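Local structure of purine nucleosidase, (IunH-1) (Sulfolobus solfataricus, 3T8J) at residues K66-N71 / P123-A128; I73-V78 / A161-W166. The protein is a purine nucleosidase of the nucleoside hydrolase family, built round a mixed beta sheet packed with helices. All coordinates share one frame; numbering follows the deposited sequence.

Interaction 1: K66-N71 / P123-A128; sequences KPLLKN and PLTNLA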
loop_
_atom_site.group_PDB
_atom_site.type_symbol
_atom_site.label_atom_id
_atom_site.label_comp_id
_atom_site.label_asym_id
_atom_site.label_seq_id
_atom_site.Cartn_x
_atom_site.Cartn_y
_atom_site.Cartn_z
ATOM N N LYS A 66 -19.013 9.204 -11.837
ATOM C CA LYS A 66 -17.626 8.845 -11.619
ATOM C C LYS A 66 -17.534 8.136 -10.246
ATOM O O LYS A 66 -18.427 8.303 -9.401
ATOM C CB LYS A 66 -16.704 10.029 -11.658
ATOM C CG LYS A 66 -16.917 11.065 -10.645
ATOM C CD LYS A 66 -16.018 12.279 -10.937
ATOM C CE LYS A 66 -16.233 13.393 -9.918
ATOM N NZ LYS A 66 -15.000 14.217 -9.845
ATOM N N PRO A 67 -16.454 7.354 -10.042
ATOM C CA PRO A 67 -16.258 6.669 -8.749
ATOM C C PRO A 67 -16.095 7.670 -7.609
ATOM O O PRO A 67 -15.793 8.844 -7.806
ATOM C CB PRO A 67 -14.989 5.847 -8.975
ATOM C CG PRO A 67 -14.873 5.709 -10.461
ATOM C CD PRO A 67 -15.379 7.005 -10.984
ATOM N N LEU A 68 -16.289 7.195 -6.379
ATOM C CA LEU A 68 -16.106 8.074 -5.239
ATOM C C LEU A 68 -14.748 8.764 -5.206
ATOM O O LEU A 68 -14.670 9.962 -4.939
ATOM C CB LEU A 68 -16.325 7.282 -3.946
ATOM C CG LEU A 68 -17.661 6.584 -3.736
ATOM C CD1 LEU A 68 -17.635 5.754 -2.423
ATOM C CD2 LEU A 68 -18.820 7.556 -3.702
ATOM N N LEU A 69 -13.682 8.000 -5.457
ATOM C CA LEU A 69 -12.284 8.453 -5.307
ATOM C C LEU A 69 -11.402 8.197 -6.537
ATOM O O LEU A 69 -10.542 9.032 -6.902
ATOM C CB LEU A 69 -11.641 7.738 -4.104
ATOM C CG LEU A 69 -12.044 8.184 -2.715
ATOM C CD1 LEU A 69 -12.345 7.000 -1.822
ATOM C CD2 LEU A 69 -10.977 9.107 -2.095
ATOM N N LYS A 70 -11.549 7.041 -7.149
ATOM C CA LYS A 70 -10.576 6.604 -8.133
ATOM C C LYS A 70 -10.925 7.042 -9.546
ATOM O O LYS A 70 -12.068 7.348 -9.841
ATOM C CB LYS A 70 -10.436 5.099 -8.074
ATOM C CG LYS A 70 -9.817 4.730 -6.686
ATOM C CD LYS A 70 -9.361 3.370 -6.562
ATOM C CE LYS A 70 -8.572 3.133 -5.274
ATOM N NZ LYS A 70 -9.129 3.698 -3.959
ATOM N N ASN A 71 -9.918 7.048 -10.386
ATOM C CA ASN A 71 -10.177 7.143 -11.819
ATOM C C ASN A 71 -10.629 5.790 -12.339
ATOM O O ASN A 71 -10.358 4.755 -11.704
ATOM C CB ASN A 71 -8.899 7.605 -12.514
ATOM C CG ASN A 71 -8.549 9.056 -12.170
ATOM O OD1 ASN A 71 -9.437 9.899 -11.999
ATOM N ND2 ASN A 71 -7.264 9.344 -12.078
ATOM N N PRO A 123 -21.142 -1.103 -11.258
ATOM C CA PRO A 123 -20.369 -0.528 -10.143
ATOM C C PRO A 123 -21.285 -0.016 -9.002
ATOM O O PRO A 123 -22.405 0.408 -9.249
ATOM C CB PRO A 123 -19.561 0.582 -10.812
ATOM C CG PRO A 123 -19.404 0.110 -12.230
ATOM C CD PRO A 123 -20.737 -0.505 -12.539
ATOM N N LEU A 124 -20.806 -0.072 -7.761
ATOM C CA LEU A 124 -21.668 0.050 -6.591
ATOM C C LEU A 124 -21.812 1.476 -6.000
ATOM O O LEU A 124 -22.330 1.692 -4.894
ATOM C CB LEU A 124 -21.192 -0.962 -5.537
ATOM C CG LEU A 124 -21.439 -2.440 -5.884
ATOM C CD1 LEU A 124 -20.619 -3.397 -4.973
ATOM C CD2 LEU A 124 -22.899 -2.829 -5.767
ATOM N N THR A 125 -21.401 2.470 -6.775
ATOM C CA THR A 125 -21.346 3.852 -6.310
ATOM C C THR A 125 -22.689 4.389 -5.783
ATOM O O THR A 125 -22.705 5.073 -4.767
ATOM C CB THR A 125 -20.751 4.771 -7.422
ATOM O OG1 THR A 125 -19.609 4.120 -7.994
ATOM C CG2 THR A 125 -20.351 6.111 -6.819
ATOM N N ASN A 126 -23.798 4.140 -6.487
ATOM C CA ASN A 126 -25.093 4.683 -6.047
ATOM C C ASN A 126 -25.557 4.053 -4.744
ATOM O O ASN A 126 -26.094 4.750 -3.881
ATOM C CB ASN A 126 -26.184 4.497 -7.102
ATOM C CG ASN A 126 -25.983 5.368 -8.307
ATOM O OD1 ASN A 126 -25.446 6.452 -8.200
ATOM N ND2 ASN A 126 -26.447 4.893 -9.470
ATOM N N LEU A 127 -25.385 2.727 -4.621
ATOM C CA LEU A 127 -25.814 2.053 -3.369
ATOM C C LEU A 127 -24.954 2.521 -2.212
ATOM O O LEU A 127 -25.466 2.688 -1.083
ATOM C CB LEU A 127 -25.812 0.531 -3.526
ATOM C CG LEU A 127 -26.301 -0.289 -2.325
ATOM C CD1 LEU A 127 -27.752 0.035 -2.035
ATOM C CD2 LEU A 127 -26.141 -1.785 -2.616
ATOM N N ALA A 128 -23.648 2.683 -2.415
ATOM C CA ALA A 128 -22.774 3.204 -1.378
ATOM C C ALA A 128 -23.183 4.602 -0.941
ATOM O O ALA A 128 -23.245 4.870 0.259
ATOM C CB ALA A 128 -21.294 3.191 -1.830
#

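Interaction 2: I73-V78 / A161-W166; sequences ITVEKV and AEFNIW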
loop_
_atom_site.group_PDB
_atom_site.type_symbol
_atom_site.label_atom_id
_atom_site.label_comp_id
_atom_site.label_asym_id
_atom_site.label_seq_id
_atom_site.Cartn_x
_atom_site.Cartn_y
_atom_site.Cartn_z
ATOM N N ILE A 73 -11.836 3.617 -16.385
ATOM C CA ILE A 73 -11.972 3.690 -17.852
ATOM C C ILE A 73 -13.302 3.089 -18.263
ATOM O O ILE A 73 -13.761 2.084 -17.675
ATOM C CB ILE A 73 -10.813 2.988 -18.580
ATOM C CG1 ILE A 73 -10.714 1.510 -18.211
ATOM C CG2 ILE A 73 -9.479 3.683 -18.246
ATOM C CD1 ILE A 73 -9.787 0.691 -19.116
ATOM N N THR A 74 -13.945 3.713 -19.264
ATOM C CA THR A 74 -15.026 3.059 -19.963
ATOM C C THR A 74 -14.455 1.967 -20.897
ATOM O O THR A 74 -13.245 1.960 -21.189
ATOM C CB THR A 74 -15.876 4.058 -20.726
ATOM O OG1 THR A 74 -15.026 4.796 -21.620
ATOM C CG2 THR A 74 -16.611 5.017 -19.754
ATOM N N VAL A 75 -15.318 1.055 -21.334
ATOM C CA VAL A 75 -14.942 -0.062 -22.195
ATOM C C VAL A 75 -15.851 -0.180 -23.455
ATOM O O VAL A 75 -16.455 -1.230 -23.737
ATOM C CB VAL A 75 -14.830 -1.383 -21.411
ATOM C CG1 VAL A 75 -13.528 -1.376 -20.560
ATOM C CG2 VAL A 75 -16.061 -1.599 -20.533
ATOM N N GLU A 76 -15.939 0.911 -24.214
ATOM C CA GLU A 76 -16.676 0.876 -25.479
ATOM C C GLU A 76 -16.037 -0.102 -26.477
ATOM O O GLU A 76 -16.721 -0.570 -27.389
ATOM C CB GLU A 76 -16.872 2.292 -26.053
ATOM C CG GLU A 76 -17.871 3.112 -25.199
ATOM C CD GLU A 76 -17.756 4.624 -25.344
ATOM O OE1 GLU A 76 -17.215 5.096 -26.360
ATOM O OE2 GLU A 76 -18.221 5.352 -24.433
ATOM N N LYS A 77 -14.757 -0.450 -26.301
ATOM C CA LYS A 77 -14.153 -1.500 -27.142
ATOM C C LYS A 77 -14.863 -2.853 -26.933
ATOM O O LYS A 77 -14.944 -3.688 -27.842
ATOM C CB LYS A 77 -12.636 -1.612 -26.915
ATOM C CG LYS A 77 -12.206 -2.161 -25.545
ATOM C CD LYS A 77 -10.704 -2.176 -25.378
ATOM C CE LYS A 77 -10.252 -2.656 -24.002
ATOM N NZ LYS A 77 -8.741 -2.684 -23.939
ATOM N N VAL A 78 -15.344 -3.082 -25.701
ATOM C CA VAL A 78 -15.976 -4.334 -25.350
ATOM C C VAL A 78 -17.437 -4.376 -25.802
ATOM O O VAL A 78 -17.893 -5.396 -26.323
ATOM C CB VAL A 78 -15.906 -4.547 -23.795
ATOM C CG1 VAL A 78 -16.684 -5.808 -23.374
ATOM C CG2 VAL A 78 -14.446 -4.623 -23.286
ATOM N N ALA A 161 -8.964 -8.857 -11.475
ATOM C CA ALA A 161 -10.148 -8.156 -10.974
ATOM C C ALA A 161 -11.268 -8.075 -12.018
ATOM O O ALA A 161 -11.004 -7.974 -13.250
ATOM C CB ALA A 161 -9.782 -6.749 -10.469
ATOM N N GLU A 162 -12.488 -8.069 -11.523
ATOM C CA GLU A 162 -13.710 -7.922 -12.288
ATOM C C GLU A 162 -14.130 -6.441 -12.355
ATOM O O GLU A 162 -13.955 -5.668 -11.412
ATOM C CB GLU A 162 -14.807 -8.798 -11.674
ATOM C CG GLU A 162 -16.139 -8.747 -12.356
ATOM C CD GLU A 162 -16.964 -7.547 -11.954
ATOM O OE1 GLU A 162 -16.851 -7.094 -10.777
ATOM O OE2 GLU A 162 -17.756 -7.079 -12.800
ATOM N N PHE A 163 -14.690 -6.048 -13.500
ATOM C CA PHE A 163 -14.979 -4.661 -13.814
ATOM C C PHE A 163 -15.817 -3.899 -12.780
ATOM O O PHE A 163 -15.427 -2.811 -12.363
ATOM C CB PHE A 163 -15.678 -4.601 -15.173
ATOM C CG PHE A 163 -15.919 -3.215 -15.681
ATOM C CD1 PHE A 163 -14.879 -2.497 -16.264
ATOM C CD2 PHE A 163 -17.178 -2.638 -15.616
ATOM C CE1 PHE A 163 -15.095 -1.211 -16.757
ATOM C CE2 PHE A 163 -17.396 -1.364 -16.121
ATOM C CZ PHE A 163 -16.359 -0.664 -16.718
ATOM N N ASN A 164 -16.969 -4.436 -12.388
ATOM C CA ASN A 164 -17.876 -3.671 -11.502
ATOM C C ASN A 164 -17.186 -3.291 -10.188
ATOM O O ASN A 164 -17.292 -2.149 -9.734
ATOM C CB ASN A 164 -19.149 -4.457 -11.191
ATOM C CG ASN A 164 -20.076 -4.549 -12.378
ATOM O OD1 ASN A 164 -19.959 -3.773 -13.336
ATOM N ND2 ASN A 164 -21.042 -5.498 -12.328
ATOM N N ILE A 165 -16.468 -4.243 -9.588
ATOM C CA ILE A 165 -15.758 -3.963 -8.334
ATOM C C ILE A 165 -14.563 -3.038 -8.577
ATOM O O ILE A 165 -14.327 -2.079 -7.825
ATOM C CB ILE A 165 -15.301 -5.262 -7.637
ATOM C CG1 ILE A 165 -16.480 -6.232 -7.445
ATOM C CG2 ILE A 165 -14.591 -4.972 -6.262
ATOM C CD1 ILE A 165 -17.624 -5.674 -6.588
ATOM N N TRP A 166 -13.795 -3.299 -9.649
ATOM C CA TRP A 166 -12.615 -2.492 -9.971
ATOM C C TRP A 166 -12.956 -0.989 -10.231
ATOM O O TRP A 166 -12.186 -0.104 -9.845
ATOM C CB TRP A 166 -11.913 -3.091 -11.219
ATOM C CG TRP A 166 -10.717 -2.322 -11.669
ATOM C CD1 TRP A 166 -9.405 -2.489 -11.277
ATOM C CD2 TRP A 166 -10.704 -1.254 -12.626
ATOM N NE1 TRP A 166 -8.588 -1.574 -11.903
ATOM C CE2 TRP A 166 -9.369 -0.798 -12.732
ATOM C CE3 TRP A 166 -11.702 -0.615 -13.385
ATOM C CZ2 TRP A 166 -9.008 0.245 -13.575
ATOM C CZ3 TRP A 166 -11.329 0.416 -14.220
ATOM C CH2 TRP A 166 -9.997 0.840 -14.302
#

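Interaction 1: K66-N71 / P123-A128
Thr125 reaches out from the first turn of helix 125-133 and meets the loop 66-71 mainly with its CG2 methyl. The loop follows edge strand 60-62 of the nucleoside hydrolase sheet. The helix follows parallel strand 116-120, and the turn between them holds the sodium ligands Ile121 and Ser122. The CB of Thr125 points toward the loop, and the two branches then part. CG2 lies anti to the backbone N, and this torsion carries the methyl to Leu68. There it sits 3.8 Å from Leu68 CD2. The same methyl is 3.9 Å from the backbone O of Lys66, so one carbon touches both an apolar and a polar neighbour. The other branch, OG1, only passes near Pro67 CA, at 4.3 Å. Its bonds go to Asp168 and Glu35 of the same chain.

Leu68 turns its CD2 methyl in to the threonine, and its CG is 4.1 Å from Thr125 CG2. Leu68 also packs on Ile174 of helix 169-177 and on Leu132 of the second subunit. The loop thus faces this helix start and also forms part of the interface with the second subunit.

Across the segments themselves the contact is van der Waals packing, centred on one threonine methyl. Between Thr125 and Leu68 the polar link is indirect: the OG1 of Thr125 and the N of Leu68 both bond to Asp168 OD2.

Interaction 2: I73-V78 / A161-W166
Phe163 and Trp166, one helical turn apart on helix 163-167, present their rings to Ile73 and Val75. This is loop-to-helix packing in the nucleoside hydrolase fold, where the loop leading into helix 76-79 lies against helix 163-167. The side chain of Phe163 is about 7 Å from the bound sodium ion, and it packs on Asp9, a ligand of that ion. Both rings have CG anti to the backbone N (chi1 -175° for Phe163 and 178° for Trp166), and both CB atoms point toward the loop.

The buried part is Val75 against Phe163. Val75 CG2 lies 3.9 Å from Phe163 CE1 and equally far from CZ, approaching the ring obliquely. CG1 is a little farther from CE1. Ile73 O comes to the edge of the same ring, near its plane, 3.7 Å from Phe163 CE1. This buried oxygen has no hydrogen-bond partner in the model, and the ring edge is what it meets here.

The outer part is Ile73 against Trp166. Ile73 is exposed and Trp166 partly so. Ile73 CG1 touches Trp166 CH2 at 4.0 Å, and the backbone N of Ile73 lies in the plane of the indole at its edge. Farther along, Ile73 packs on Thr281 of the third subunit, while Trp166 makes a cation-pi contact with Arg269.

At the start of the helix, Glu162 is the N-cap. Its OE2 accepts from Asn164 N at 2.8 Å, the donor standing 49° out of the carboxylate plane. OE1 accepts from Ile165 N at 3.1 Å on its syn side, and also from Gly149 N.

Overall arrangement
From the N terminus, strand 60-62 at one edge of the sheet leads into a long loop that holds 66-71 and then, from 73, runs into helix 76-79. Interaction 1 closes 51 residues, bringing 66-71 to the start of helix 125-133, just after strand 116-120. Interaction 2 closes 82 residues, bringing 73-78 to helix 163-167, beyond strand 141-147. Their segments alternate along the chain, so the two closures cross and do not nest. One loop is thus tied to the helices that follow two neighbouring parallel strands. The contacts also touch: Pro123 CD lies 3.5 Å from Asn164 OD1, and Leu124 packs on Ile165.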